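Local coordinates for thymidylate synthase ThyX (Streptomyces cacaoi subsp. asoensis, PDB 4P5B) that methylates UMP and dUMP as a homotetrameric, FAD-dependent member of the ThyX family of thymidylate synthases, at the interface of chains A and B. Numbering follows the deposited sequence. Chains: chain A/B, Thymidylate synthase ThyX.

The interface of chains A and B. Residues chain A 163-164; chain B 113, 116-118, 206, 208.
A:Glu163, on the short helix 162-165, sets its carboxylate among B:Arg113, B:Gln206 and the backbone of B:Glu118, whose N makes a weak hydrogen bond to OE1. Its CG sits between the backbone N and the carbonyl carbon (chi1 64°) and the chain runs out extended from there, which carries the acid down to the guanidinium of B:Arg113. There A:Glu163 OE1 forms a salt bridge and hydrogen bond with B:Arg113 NH2 at 3.0 Å. The two planes stand steeply, 77° apart, and NH2 meets OE1 from above the carboxylate plane, unlike a two-pronged pairing.

The two-pronged, side-on pairing is instead made within chain B: B:Arg113 turns its NE and NH2 side to B:Glu208, one nitrogen to each carboxylate oxygen, with B:Arg113 NE to B:Glu208 OE1 nearly straight and in the guanidinium plane at 2.6 Å, though both nitrogens lie somewhat out of the plane of the B:Glu208 carboxylate. B:Glu208, from helix 207-223, thus fixes the rotation of the arginine that meets chain A. Its OE2 also accepts NE2 of B:Gln206, from the face opposite to B:Arg113 NH2. The same B:Gln206 NE2 reaches across to the main-chain O of A:Glu163 at 3.0 Å, while the B:Gln206 amide lies almost parallel to the A:Glu163 carboxylate and stacks on it. On one face of the B:Arg113 guanidinium rests CD1 of A:Ile164, 3.5 Å above the plane and shifted toward its rim.

A leucine in place of B:Arg113 would probably leave the carboxylates of A:Glu163 and B:Glu208 without their shared positive partner and A:Ile164 without the flat surface under its methyl.

The interface is two-fold symmetric within the homotetramer, so the contact recurs with the chains exchanged; its centre lies about 12 Å from B:Arg193, the predicted catalytic arginine. Two waters add to the contact: water 1 lies 2.6 Å from A:Glu163 OE1 and also joins B:Arg113 NH2 and B:Glu118 OE1, while water 2 links A:Glu163 N to B:Glu118 O, 2.6 Å from that carbonyl oxygen.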
# COMPACT_ATOMS: atom_id res chain seq x y z
N GLU A 163 19.34 13.44 -19.25
CA GLU A 163 19.08 12.12 -18.72
C GLU A 163 20.21 11.15 -18.97
O GLU A 163 20.29 10.09 -18.32
CB GLU A 163 17.79 11.59 -19.30
CG GLU A 163 17.78 11.36 -20.81
CD GLU A 163 16.52 10.61 -21.28
OE1 GLU A 163 16.58 9.98 -22.36
OE2 GLU A 163 15.46 10.64 -20.59
N ILE A 164 21.06 11.47 -19.94
CA ILE A 164 22.17 10.63 -20.32
C ILE A 164 23.44 11.22 -19.67
O ILE A 164 24.27 10.48 -19.14
CB ILE A 164 22.40 10.65 -21.86
CG1 ILE A 164 21.35 9.84 -22.60
CG2 ILE A 164 23.88 10.13 -22.30
CD1 ILE A 164 21.34 8.37 -22.14
N ARG B 113 20.76 3.97 -29.31
CA ARG B 113 19.92 4.50 -28.23
C ARG B 113 19.93 6.00 -28.27
O ARG B 113 18.88 6.66 -28.14
CB ARG B 113 20.42 4.03 -26.86
CG ARG B 113 19.46 4.34 -25.66
CD ARG B 113 19.79 5.67 -25.06
NE ARG B 113 19.12 5.98 -23.80
CZ ARG B 113 18.22 6.95 -23.68
NH1 ARG B 113 17.86 7.67 -24.75
NH2 ARG B 113 17.66 7.20 -22.50
N ARG B 116 17.58 8.93 -29.50
CA ARG B 116 16.26 8.92 -28.89
C ARG B 116 16.40 9.45 -27.46
O ARG B 116 15.91 8.87 -26.47
CB ARG B 116 15.67 7.50 -28.93
N GLN B 117 17.12 10.58 -27.35
CA GLN B 117 17.38 11.23 -26.05
C GLN B 117 16.24 12.20 -25.79
O GLN B 117 15.80 12.87 -26.71
CB GLN B 117 18.71 11.99 -26.09
CG GLN B 117 19.96 11.13 -26.28
CD GLN B 117 21.13 11.94 -26.86
OE1 GLN B 117 21.60 11.66 -27.94
NE2 GLN B 117 21.59 12.94 -26.12
N GLU B 118 15.75 12.25 -24.54
CA GLU B 118 14.64 13.16 -24.19
C GLU B 118 15.14 14.27 -23.30
O GLU B 118 15.23 14.09 -22.08
CB GLU B 118 13.47 12.40 -23.53
CG GLU B 118 12.90 11.27 -24.43
CD GLU B 118 11.81 10.42 -23.76
OE1 GLU B 118 12.13 9.33 -23.26
OE2 GLU B 118 10.63 10.85 -23.75
N GLN B 206 12.36 7.32 -19.36
CA GLN B 206 13.68 7.13 -19.93
C GLN B 206 13.74 5.74 -20.64
O GLN B 206 13.04 4.78 -20.24
CB GLN B 206 14.71 7.31 -18.82
CG GLN B 206 16.12 7.09 -19.24
CD GLN B 206 17.10 7.90 -18.44
OE1 GLN B 206 16.74 8.67 -17.49
NE2 GLN B 206 18.35 7.82 -18.86
N GLU B 208 15.93 3.37 -20.84
CA GLU B 208 16.46 2.27 -20.06
C GLU B 208 15.41 1.61 -19.17
O GLU B 208 15.37 0.36 -19.14
CB GLU B 208 17.69 2.73 -19.26
CG GLU B 208 18.90 2.92 -20.13
CD GLU B 208 18.93 4.32 -20.84
OE1 GLU B 208 19.76 4.50 -21.75
OE2 GLU B 208 18.15 5.24 -20.49
O HOH W 1 14.83 8.30 -23.18
O HOH W 2 17.12 14.65 -20.36